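Local coordinates for putative ATPase, AAA family (PDB 3CTD), which is probably a DNA-dependent ATPase of the RarA/MGS1/WRNIP1 subfamily that helps cells respond to stalled DNA replication, represented here by its C-terminal part, at residues F70-L75 and D99-V104. The protein carries 1 engineered substitution. Residues are numbered along the deposited sequence; the frame is centred on the assembly and turned at random.
Sequences FIFRRL and DAFDRV
Phe-72 reaches across from its helix and lays the CE2 corner of its ring against the root of the Phe-101 side chain, with CE2 3.6 Å from Phe-101 CB. The same atom also lies near the start of the second ring, 3.9 Å from Phe-101 CG, while Phe-72 CZ sits 4.1 Å from Phe-101 CB. The two rings form an offset edge-to-face pair, the edge of Phe-72 turned toward the face of Phe-101. Their planes are inclined at 62° and their centroids lie 6.0 Å apart; the closest atoms, at CB and CG, put the contact at the root of Phe-101 and not over the middle of its ring. The torsion of Phe-101 contributes to the offset: with CG anti to the backbone N (chi1 -174°), the bond to CB points at the partner helix while the end of the ring leads away from it. No hydrogen bond joins the two segments, and the patch is small, 82 Å² summed over both sides. The backbones stay well apart, 9.5 Å between the CA atoms of Phe-72 and Phe-101, and the two aromatic side chains bridge that gap in a buried setting. Phe-101 has a second aromatic partner in Phe-106, again edge-to-face, and also packs on Pro-68. In this strand-free, largely helical C-terminal region of a RarA-like ATPase, the pair joins helix 68-83 to the last turns of helix 90-104, where Phe-72 also touches Cys-97 and Cys-98; helix 110-121 packs against both, through Leu-113 on Phe-72 and Phe-112 on Ala-100.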
loop_
_atom_site.group_PDB
_atom_site.type_symbol
_atom_site.label_atom_id
_atom_site.label_comp_id
_atom_site.label_asym_id
_atom_site.label_seq_id
_atom_site.Cartn_x
_atom_site.Cartn_y
_atom_site.Cartn_z
ATOM N N PHE B 70 -21.585 -4.848 1.742
ATOM C CA PHE B 70 -22.249 -3.561 1.731
ATOM C C PHE B 70 -21.530 -2.547 2.655
ATOM O O PHE B 70 -21.235 -1.423 2.258
ATOM C CB PHE B 70 -23.725 -3.708 2.060
ATOM C CG PHE B 70 -24.453 -2.429 2.132
ATOM C CD1 PHE B 70 -24.522 -1.591 1.031
ATOM C CD2 PHE B 70 -25.079 -2.044 3.304
ATOM C CE1 PHE B 70 -25.222 -0.379 1.090
ATOM C CE2 PHE B 70 -25.766 -0.833 3.379
ATOM C CZ PHE B 70 -25.849 0.006 2.255
ATOM N N ILE B 71 -21.172 -2.949 3.856
ATOM C CA ILE B 71 -20.480 -2.006 4.760
ATOM C C ILE B 71 -19.138 -1.557 4.155
ATOM O O ILE B 71 -18.798 -0.379 4.173
ATOM C CB ILE B 71 -20.223 -2.650 6.145
ATOM C CG1 ILE B 71 -21.555 -3.064 6.803
ATOM C CG2 ILE B 71 -19.339 -1.764 7.005
ATOM C CD1 ILE B 71 -21.366 -4.137 7.898
ATOM N N PHE B 72 -18.385 -2.499 3.614
ATOM C CA PHE B 72 -17.107 -2.177 2.933
ATOM C C PHE B 72 -17.251 -1.271 1.710
ATOM O O PHE B 72 -16.342 -0.503 1.423
ATOM C CB PHE B 72 -16.325 -3.428 2.533
ATOM C CG PHE B 72 -15.442 -3.927 3.607
ATOM C CD1 PHE B 72 -14.446 -3.105 4.138
ATOM C CD2 PHE B 72 -15.606 -5.195 4.115
ATOM C CE1 PHE B 72 -13.621 -3.556 5.151
ATOM C CE2 PHE B 72 -14.777 -5.635 5.112
ATOM C CZ PHE B 72 -13.789 -4.817 5.645
ATOM N N ARG B 73 -18.383 -1.351 1.014
ATOM C CA ARG B 73 -18.635 -0.442 -0.122
ATOM C C ARG B 73 -18.681 0.992 0.354
ATOM O O ARG B 73 -17.996 1.852 -0.199
ATOM C CB ARG B 73 -19.947 -0.784 -0.842
ATOM C CG ARG B 73 -19.779 -1.590 -2.116
ATOM C CD ARG B 73 -21.137 -1.985 -2.760
ATOM N NE ARG B 73 -21.125 -3.432 -2.677
ATOM C CZ ARG B 73 -22.083 -4.188 -2.177
ATOM N NH1 ARG B 73 -23.243 -3.636 -1.774
ATOM N NH2 ARG B 73 -21.861 -5.501 -2.122
ATOM N N ARG B 74 -19.476 1.227 1.392
ATOM C CA ARG B 74 -19.609 2.538 1.977
ATOM C C ARG B 74 -18.347 3.028 2.624
ATOM O O ARG B 74 -18.075 4.208 2.583
ATOM C CB ARG B 74 -20.770 2.587 2.972
ATOM C CG ARG B 74 -22.129 2.511 2.301
ATOM C CD ARG B 74 -22.504 3.721 1.373
ATOM N NE ARG B 74 -23.721 3.382 0.610
ATOM C CZ ARG B 74 -24.995 3.599 1.015
ATOM N NH1 ARG B 74 -25.254 4.204 2.185
ATOM N NH2 ARG B 74 -26.022 3.208 0.242
ATOM N N LEU B 75 -17.563 2.134 3.213
ATOM C CA LEU B 75 -16.267 2.519 3.722
ATOM C C LEU B 75 -15.295 2.890 2.565
ATOM O O LEU B 75 -14.514 3.847 2.692
ATOM C CB LEU B 75 -15.676 1.408 4.578
ATOM C CG LEU B 75 -16.284 1.085 5.950
ATOM C CD1 LEU B 75 -15.583 -0.158 6.479
ATOM C CD2 LEU B 75 -15.997 2.235 6.875
ATOM N N ASP B 99 -10.001 -6.819 1.465
ATOM C CA ASP B 99 -9.341 -8.060 1.068
ATOM C C ASP B 99 -9.045 -8.988 2.247
ATOM O O ASP B 99 -9.103 -10.227 2.119
ATOM C CB ASP B 99 -8.044 -7.802 0.307
ATOM C CG ASP B 99 -8.274 -7.130 -0.973
ATOM O OD1 ASP B 99 -9.398 -7.167 -1.475
ATOM O OD2 ASP B 99 -7.337 -6.523 -1.486
ATOM N N ALA B 100 -8.689 -8.427 3.397
ATOM C CA ALA B 100 -8.392 -9.302 4.518
ATOM C C ALA B 100 -9.692 -10.018 4.921
ATOM O O ALA B 100 -9.712 -11.235 5.084
ATOM C CB ALA B 100 -7.800 -8.539 5.638
ATOM N N PHE B 101 -10.799 -9.291 4.955
ATOM C CA PHE B 101 -12.069 -9.902 5.289
ATOM C C PHE B 101 -12.444 -11.044 4.314
ATOM O O PHE B 101 -12.877 -12.116 4.777
ATOM C CB PHE B 101 -13.184 -8.842 5.420
ATOM C CG PHE B 101 -14.492 -9.408 5.908
ATOM C CD1 PHE B 101 -14.855 -9.301 7.248
ATOM C CD2 PHE B 101 -15.336 -10.104 5.035
ATOM C CE1 PHE B 101 -16.059 -9.849 7.712
ATOM C CE2 PHE B 101 -16.519 -10.657 5.483
ATOM C CZ PHE B 101 -16.890 -10.540 6.833
ATOM N N ASP B 102 -12.296 -10.835 2.996
ATOM C CA ASP B 102 -12.518 -11.930 2.018
ATOM C C ASP B 102 -11.683 -13.169 2.333
ATOM O O ASP B 102 -12.157 -14.287 2.228
ATOM C CB ASP B 102 -12.422 -11.486 0.523
ATOM C CG ASP B 102 -13.668 -10.612 0.077
ATOM O OD1 ASP B 102 -14.768 -10.745 0.698
ATOM O OD2 ASP B 102 -13.574 -9.766 -0.864
ATOM N N ARG B 103 -10.456 -12.993 2.781
ATOM C CA ARG B 103 -9.653 -14.163 3.108
ATOM C C ARG B 103 -10.063 -14.818 4.415
ATOM O O ARG B 103 -9.893 -16.024 4.554
ATOM C CB ARG B 103 -8.150 -13.841 3.133
ATOM N N VAL B 104 -10.608 -14.071 5.381
ATOM C CA VAL B 104 -10.720 -14.639 6.740
ATOM C C VAL B 104 -12.198 -14.868 7.134
ATOM O O VAL B 104 -12.546 -15.856 7.754
ATOM C CB VAL B 104 -9.922 -13.801 7.779
ATOM C CG1 VAL B 104 -10.051 -14.380 9.137
ATOM C CG2 VAL B 104 -8.385 -13.841 7.494
#